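Local coordinates for protein GH127 beta-L-arabinofuranoside (Geobacillus stearothermophilus, PDB 4QK0) that probably hydrolyses beta-L-arabinofuranosides, releasing L-arabinose from plant-derived glycans, as a dimeric family GH127 glycoside hydrolase of Geobacillus stearothermophilus, at residues A[93-96]-A[97-100]; A[283-286]-A[287-290]; A[607-611]-A[612-616]. One frame throughout, in Å; residues are numbered along the deposited sequence.

Contact 1. Residues A[93-96]-A[97-100]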
loop_
_atom_site.group_PDB
_atom_site.type_symbol
_atom_site.label_atom_id
_atom_site.label_comp_id
_atom_site.label_asym_id
_atom_site.label_seq_id
_atom_site.Cartn_x
_atom_site.Cartn_y
_atom_site.Cartn_z
ATOM N N LYS A 93 -33.742 -30.067 1.923
ATOM C CA LYS A 93 -34.042 -30.876 3.101
ATOM C C LYS A 93 -35.045 -30.131 3.953
ATOM O O LYS A 93 -34.722 -29.085 4.547
ATOM C CB LYS A 93 -32.789 -31.166 3.931
ATOM C CG LYS A 93 -33.071 -32.080 5.116
ATOM C CD LYS A 93 -31.884 -32.238 6.055
ATOM C CE LYS A 93 -32.440 -32.140 7.507
ATOM N NZ LYS A 93 -32.364 -33.418 8.272
ATOM N N ARG A 94 -36.269 -30.639 3.998
ATOM C CA ARG A 94 -37.303 -29.980 4.798
ATOM C C ARG A 94 -36.940 -30.110 6.270
ATOM O O ARG A 94 -36.285 -31.056 6.697
ATOM C CB ARG A 94 -38.722 -30.504 4.494
ATOM C CG ARG A 94 -39.206 -30.263 3.050
ATOM C CD ARG A 94 -39.214 -28.782 2.620
ATOM N NE ARG A 94 -40.367 -27.969 3.015
ATOM C CZ ARG A 94 -41.305 -27.516 2.173
ATOM N NH1 ARG A 94 -42.312 -26.765 2.617
ATOM N NH2 ARG A 94 -41.251 -27.821 0.877
ATOM N N ASP A 95 -37.259 -29.067 7.004
ATOM C CA ASP A 95 -36.962 -28.996 8.409
ATOM C C ASP A 95 -38.061 -28.113 8.979
ATOM O O ASP A 95 -38.064 -26.884 8.762
ATOM C CB ASP A 95 -35.573 -28.398 8.680
ATOM C CG ASP A 95 -35.290 -28.252 10.184
ATOM O OD1 ASP A 95 -36.219 -28.382 11.006
ATOM O OD2 ASP A 95 -34.141 -28.024 10.558
ATOM N N PRO A 96 -39.044 -28.746 9.617
ATOM C CA PRO A 96 -40.208 -28.005 10.060
ATOM C C PRO A 96 -39.866 -26.956 11.094
ATOM O O PRO A 96 -40.549 -25.953 11.155
ATOM C CB PRO A 96 -41.141 -29.098 10.648
ATOM C CG PRO A 96 -40.361 -30.375 10.612
ATOM C CD PRO A 96 -39.273 -30.202 9.599
ATOM N N GLU A 97 -38.835 -27.179 11.890
ATOM C CA GLU A 97 -38.440 -26.172 12.890
ATOM C C GLU A 97 -37.840 -24.966 12.283
ATOM O O GLU A 97 -38.203 -23.881 12.650
ATOM C CB GLU A 97 -37.432 -26.672 13.877
ATOM C CG GLU A 97 -38.128 -27.585 14.831
ATOM C CD GLU A 97 -37.855 -27.147 16.229
ATOM O OE1 GLU A 97 -36.648 -27.189 16.573
ATOM O OE2 GLU A 97 -38.822 -26.739 16.936
ATOM N N LEU A 98 -36.932 -25.190 11.336
ATOM C CA LEU A 98 -36.329 -24.106 10.601
ATOM C C LEU A 98 -37.403 -23.342 9.830
ATOM O O LEU A 98 -37.476 -22.141 9.883
ATOM C CB LEU A 98 -35.273 -24.669 9.649
ATOM C CG LEU A 98 -34.355 -23.659 8.972
ATOM C CD1 LEU A 98 -33.754 -22.678 9.973
ATOM C CD2 LEU A 98 -33.262 -24.391 8.206
ATOM N N GLU A 99 -38.295 -24.074 9.177
ATOM C CA GLU A 99 -39.381 -23.447 8.458
ATOM C C GLU A 99 -40.293 -22.607 9.362
ATOM O O GLU A 99 -40.792 -21.551 8.974
ATOM C CB GLU A 99 -40.179 -24.517 7.742
ATOM C CG GLU A 99 -41.073 -23.942 6.670
ATOM C CD GLU A 99 -41.440 -24.948 5.580
ATOM O OE1 GLU A 99 -40.660 -25.906 5.344
ATOM O OE2 GLU A 99 -42.510 -24.754 4.959
ATOM N N LYS A 100 -40.511 -23.096 10.583
ATOM C CA LYS A 100 -41.298 -22.392 11.585
ATOM C C LYS A 100 -40.608 -21.086 12.009
ATOM O O LYS A 100 -41.253 -20.036 12.109
ATOM C CB LYS A 100 -41.530 -23.348 12.778
ATOM C CG LYS A 100 -41.975 -22.742 14.114
ATOM C CD LYS A 100 -43.428 -22.304 14.079
ATOM C CE LYS A 100 -43.865 -21.838 15.465
ATOM N NZ LYS A 100 -45.042 -20.933 15.379
#
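The guanidinium of R94 meets the carboxylate of E99 at its edge, the two planes turned 33° apart, so neither group lies over a face of the other. This salt bridge ties the linker after helix 76-92 to the first turn of helix 96-112 in the catalytic domain, which belongs to the six-hairpin clan, whose members are built as (alpha/alpha)6 barrels. The grip is side-on and two-pronged: R94 NE donates to E99 OE1 at 3.1 Å, and R94 NH1 to E99 OE2, also at 3.1 Å. Each oxygen uses its syn lone pair, although both lie 22° out of the guanidinium plane. R94 can lean over the turn because its chain folds at chi2 and chi3, whereas E99 extends from the first helical turn to meet it. K160 forms a second salt bridge with E99 OE2, so two cations probably keep this buried carboxylate ionised.

D95 is the N-cap of helix 96-112. Its CG stands anti to the backbone N (chi1 177°), which swings OD1 back over the first turn to accept weak bonds from E97 N at 3.0 Å and L98 N at 3.3 Å. P96 suits the next position, since its nitrogen has no hydrogen to offer where a helix start needs none. D95 CG also packs 3.6 Å from L98 CB, the two side chains crossing at about a right angle, while D95 O receives E99 N at 2.8 Å.

Contact 2. Residues A[283-286]-A[287-290]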
loop_
_atom_site.group_PDB
_atom_site.type_symbol
_atom_site.label_atom_id
_atom_site.label_comp_id
_atom_site.label_asym_id
_atom_site.label_seq_id
_atom_site.Cartn_x
_atom_site.Cartn_y
_atom_site.Cartn_z
HETATM N N MSE A 283 -35.287 -7.495 -22.172
HETATM C CA MSE A 283 -35.799 -6.443 -23.046
HETATM C C MSE A 283 -35.289 -6.546 -24.455
HETATM O O MSE A 283 -35.643 -5.745 -25.263
HETATM C CB MSE A 283 -35.425 -5.011 -22.636
HETATM C CG MSE A 283 -35.753 -4.580 -21.225
HETATM SE SE MSE A 283 -37.663 -4.772 -20.828
HETATM C CE MSE A 283 -37.950 -3.002 -19.971
ATOM N N GLY A 284 -34.428 -7.483 -24.762
ATOM C CA GLY A 284 -33.735 -7.462 -26.060
ATOM C C GLY A 284 -33.032 -6.149 -26.392
ATOM O O GLY A 284 -33.052 -5.720 -27.528
ATOM N N ASP A 285 -32.430 -5.493 -25.405
ATOM C CA ASP A 285 -31.810 -4.157 -25.606
ATOM C C ASP A 285 -30.340 -4.358 -25.947
ATOM O O ASP A 285 -29.519 -4.708 -25.081
ATOM C CB ASP A 285 -31.976 -3.325 -24.328
ATOM C CG ASP A 285 -31.328 -1.943 -24.410
ATOM O OD1 ASP A 285 -30.541 -1.646 -25.340
ATOM O OD2 ASP A 285 -31.598 -1.139 -23.504
ATOM N N GLU A 286 -30.022 -4.204 -27.222
ATOM C CA GLU A 286 -28.697 -4.486 -27.762
ATOM C C GLU A 286 -27.623 -3.532 -27.197
ATOM O O GLU A 286 -26.494 -3.936 -27.014
ATOM C CB GLU A 286 -28.714 -4.410 -29.322
ATOM C CG GLU A 286 -27.368 -4.706 -30.001
ATOM C CD GLU A 286 -26.833 -6.130 -29.701
ATOM O OE1 GLU A 286 -27.638 -7.092 -29.605
ATOM O OE2 GLU A 286 -25.608 -6.308 -29.553
ATOM N N SER A 287 -27.987 -2.286 -26.960
ATOM C CA SER A 287 -27.075 -1.302 -26.459
ATOM C C SER A 287 -26.621 -1.680 -25.019
ATOM O O SER A 287 -25.460 -1.484 -24.639
ATOM C CB SER A 287 -27.736 0.091 -26.457
ATOM O OG SER A 287 -28.769 0.194 -25.452
ATOM N N LEU A 288 -27.550 -2.232 -24.258
ATOM C CA LEU A 288 -27.275 -2.636 -22.928
ATOM C C LEU A 288 -26.462 -3.945 -22.928
ATOM O O LEU A 288 -25.530 -4.112 -22.148
ATOM C CB LEU A 288 -28.585 -2.770 -22.167
ATOM C CG LEU A 288 -28.578 -2.685 -20.664
ATOM C CD1 LEU A 288 -27.842 -1.449 -20.185
ATOM C CD2 LEU A 288 -30.036 -2.673 -20.189
ATOM N N LYS A 289 -26.790 -4.825 -23.843
ATOM C CA LYS A 289 -26.039 -6.031 -24.038
ATOM C C LYS A 289 -24.571 -5.745 -24.328
ATOM O O LYS A 289 -23.697 -6.391 -23.777
ATOM C CB LYS A 289 -26.624 -6.838 -25.193
ATOM C CG LYS A 289 -25.863 -8.101 -25.541
ATOM C CD LYS A 289 -26.629 -8.983 -26.521
ATOM C CE LYS A 289 -25.674 -9.986 -27.141
ATOM N NZ LYS A 289 -26.373 -11.158 -27.705
ATOM N N GLN A 290 -24.324 -4.805 -25.213
ATOM C CA GLN A 290 -22.965 -4.430 -25.581
ATOM C C GLN A 290 -22.236 -3.762 -24.447
ATOM O O GLN A 290 -21.079 -4.031 -24.259
ATOM C CB GLN A 290 -22.962 -3.488 -26.772
ATOM C CG GLN A 290 -22.962 -4.279 -28.069
ATOM C CD GLN A 290 -23.303 -3.425 -29.268
ATOM O OE1 GLN A 290 -23.206 -2.191 -29.224
ATOM N NE2 GLN A 290 -23.734 -4.073 -30.347
#
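D285 OD1 is gripped by the hydroxyl of S287 and by the first turn of helix 286-302. S287 OG donates to it at 2.6 Å, using the syn lone pair of the carboxylate oxygen. L288 N arrives at 3.2 Å from above the carboxylate plane, 72° out of it, and S287 N adds a weak third bond at 3.1 Å. Aspartate is short enough to curl back onto these amides: with chi1 at 178° its carboxylate is carried away from its own N and over the amides that follow. D285 is thus the N-cap of the helix, at a tight link from helix 266-283 in the catalytic domain; G284 supplies the positive phi that ends the earlier helix. R257 holds two members of the cap, D285 OD2 through NH2 and S287 OG through NE. With an alanine here, the S287 and L288 amides would probably lose their capping acceptor and R257 its carboxylate mate. L288 tucks its CB against D285 CG at 3.6 Å and packs against M276, L279 and A280 of helix 266-283. E286, the residue after the cap, bends at chi2 so that OE2 weakly accepts from Q290 NE2, one turn on, at 3.0 Å, the carboxylate and amide planes standing 65° apart, while E286 OE1 lies 3.8 Å from the aliphatic CD of K289.

Contact 3. Residues A[607-611]-A[612-616]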
loop_
_atom_site.group_PDB
_atom_site.type_symbol
_atom_site.label_atom_id
_atom_site.label_comp_id
_atom_site.label_asym_id
_atom_site.label_seq_id
_atom_site.Cartn_x
_atom_site.Cartn_y
_atom_site.Cartn_z
ATOM N N ALA A 607 24.817 -17.820 4.187
ATOM C CA ALA A 607 25.878 -17.125 3.468
ATOM C C ALA A 607 25.821 -15.601 3.617
ATOM O O ALA A 607 26.775 -14.910 3.282
ATOM C CB ALA A 607 25.853 -17.497 1.996
ATOM N N TRP A 608 24.711 -15.064 4.101
ATOM C CA TRP A 608 24.628 -13.637 4.364
ATOM C C TRP A 608 25.243 -13.394 5.738
ATOM O O TRP A 608 25.395 -14.311 6.549
ATOM C CB TRP A 608 23.183 -13.104 4.222
ATOM C CG TRP A 608 23.081 -11.789 3.391
ATOM C CD1 TRP A 608 23.186 -10.521 3.850
ATOM C CD2 TRP A 608 22.840 -11.679 1.985
ATOM N NE1 TRP A 608 23.030 -9.613 2.821
ATOM C CE2 TRP A 608 22.818 -10.303 1.666
ATOM C CE3 TRP A 608 22.640 -12.610 0.983
ATOM C CZ2 TRP A 608 22.606 -9.840 0.418
ATOM C CZ3 TRP A 608 22.398 -12.151 -0.291
ATOM C CH2 TRP A 608 22.397 -10.783 -0.561
ATOM N N ASN A 609 25.608 -12.139 5.943
ATOM C CA ASN A 609 26.495 -11.710 6.990
ATOM C C ASN A 609 25.924 -10.518 7.818
ATOM O O ASN A 609 26.673 -9.638 8.273
ATOM C CB ASN A 609 27.753 -11.235 6.275
ATOM C CG ASN A 609 27.447 -10.224 5.174
ATOM O OD1 ASN A 609 26.299 -9.806 4.990
ATOM N ND2 ASN A 609 28.467 -9.869 4.405
ATOM N N ASP A 610 24.610 -10.444 7.994
ATOM C CA ASP A 610 23.995 -9.245 8.585
ATOM C C ASP A 610 24.198 -7.933 7.803
ATOM O O ASP A 610 23.806 -6.874 8.277
ATOM C CB ASP A 610 24.497 -8.999 10.014
ATOM C CG ASP A 610 24.346 -10.210 10.903
ATOM O OD1 ASP A 610 23.616 -11.139 10.521
ATOM O OD2 ASP A 610 24.968 -10.238 11.987
ATOM N N GLU A 611 24.794 -7.964 6.624
ATOM C CA GLU A 611 24.732 -6.776 5.767
ATOM C C GLU A 611 23.287 -6.665 5.200
ATOM O O GLU A 611 22.562 -7.671 5.110
ATOM C CB GLU A 611 25.778 -6.857 4.663
ATOM C CG GLU A 611 27.223 -6.746 5.139
ATOM C CD GLU A 611 27.505 -5.460 5.937
ATOM O OE1 GLU A 611 27.988 -5.566 7.099
ATOM O OE2 GLU A 611 27.218 -4.338 5.441
ATOM N N LEU A 612 22.875 -5.467 4.847
ATOM C CA LEU A 612 21.617 -5.262 4.182
ATOM C C LEU A 612 21.736 -5.275 2.652
ATOM O O LEU A 612 20.894 -5.866 1.982
ATOM C CB LEU A 612 20.999 -3.976 4.638
ATOM C CG LEU A 612 19.574 -3.668 4.185
ATOM C CD1 LEU A 612 18.614 -4.830 4.511
ATOM C CD2 LEU A 612 19.113 -2.353 4.805
ATOM N N TYR A 613 22.776 -4.647 2.126
ATOM C CA TYR A 613 23.038 -4.596 0.694
ATOM C C TYR A 613 24.451 -5.080 0.403
ATOM O O TYR A 613 25.370 -4.654 1.075
ATOM C CB TYR A 613 22.880 -3.171 0.179
ATOM C CG TYR A 613 21.498 -2.618 0.476
ATOM C CD1 TYR A 613 20.382 -3.192 -0.077
ATOM C CD2 TYR A 613 21.308 -1.511 1.323
ATOM C CE1 TYR A 613 19.124 -2.747 0.238
ATOM C CE2 TYR A 613 20.037 -1.050 1.603
ATOM C CZ TYR A 613 18.941 -1.725 1.074
ATOM O OH TYR A 613 17.656 -1.318 1.338
ATOM N N ARG A 614 24.618 -5.975 -0.573
ATOM C CA ARG A 614 25.915 -6.515 -0.978
ATOM C C ARG A 614 25.996 -6.739 -2.487
ATOM O O ARG A 614 25.043 -7.257 -3.063
ATOM C CB ARG A 614 26.081 -7.903 -0.427
ATOM C CG ARG A 614 26.284 -7.966 1.052
ATOM C CD ARG A 614 26.114 -9.389 1.531
ATOM N NE ARG A 614 27.324 -10.201 1.415
ATOM C CZ ARG A 614 27.388 -11.500 1.738
ATOM N NH1 ARG A 614 26.321 -12.143 2.209
ATOM N NH2 ARG A 614 28.530 -12.146 1.593
ATOM N N PRO A 615 27.156 -6.476 -3.094
ATOM C CA PRO A 615 27.452 -6.789 -4.476
ATOM C C PRO A 615 27.887 -8.230 -4.695
ATOM O O PRO A 615 28.795 -8.471 -5.449
ATOM C CB PRO A 615 28.645 -5.862 -4.770
ATOM C CG PRO A 615 29.399 -5.863 -3.492
ATOM C CD PRO A 615 28.328 -5.850 -2.434
ATOM N N ILE A 616 27.243 -9.194 -4.092
ATOM C CA ILE A 616 27.665 -10.572 -4.276
ATOM C C ILE A 616 26.619 -11.357 -5.020
ATOM O O ILE A 616 25.459 -11.015 -4.960
ATOM C CB ILE A 616 27.934 -11.301 -2.940
ATOM C CG1 ILE A 616 26.739 -11.137 -2.002
ATOM C CG2 ILE A 616 29.218 -10.791 -2.277
ATOM C CD1 ILE A 616 26.060 -12.420 -1.594
HETATM O O HOH W 1 24.438 -3.209 4.123
#
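From A607 to I616 the chain folds back so that R614 returns beside A607 and W608, the directions of 607-611 and 612-616 lying 131° apart. The reversal begins with an Asx turn: N609 OD1 accepts from E611 N at 2.9 Å, and D610 between them has a positive phi of 61°.

R614 fills the inside of the bend. Its CD lies over one face of the W608 indole, 3.6 Å from the centroid of the five-membered ring, in a CH-pi contact. A bend at chi3 then carries the guanidinium above the same ring, with R614 CZ 4.6 Å from that centroid. The planes are 85° apart, so this cation-pi interaction sets the guanidinium on edge above the indole. At its end R614 NH1 donates an almost straight bond to A607 O at 3.0 Å, in the guanidinium plane, although A607 is poorly ordered.

This excursion of the GH127 C-terminal domain is an interface arm: Y613 and R614 pair in an antiparallel ladder with a strand of the second subunit, continuing the sheet between chains. W608 also meets the ring of H540 of the second subunit, and Y613 OH bonds to M304 O there.

Two unlike groups lie on the faces of the guanidinium. N609 ND2 lies over one, toward its rim, 3.2 Å from R614 NE; both are donors, so it is not a hydrogen bond. I616 CD1 sits over the centre of the other. The same methyl touches W608 CZ3 at 3.9 Å, an apolar role fit for isoleucine. Beyond the bend, a water accepts from Y613 N at 3.0 Å and donates to E611 OE2 at 3.3 Å.

Contacts 1 and 2 are two versions of one solution: each starts a helix of the catalytic domain with an aspartate N-cap near the protein surface, and their centres lie 41 Å apart. They differ in where an arginine binds: at 93-100 it sits beside the cap and pairs with a buried glutamate of the first turn, whereas at 283-290 it comes from elsewhere in the chain and binds the cap itself and the serine two residues on. Contact 3 starts no helix; it folds a loop back on a short strand. Partly buried, in the C-terminal domain, it relies on CH-pi and cation-pi contacts between an arginine and a tryptophan. It lies at the dimer interface, whereas no other chain of the assembly touches contacts 1 and 2.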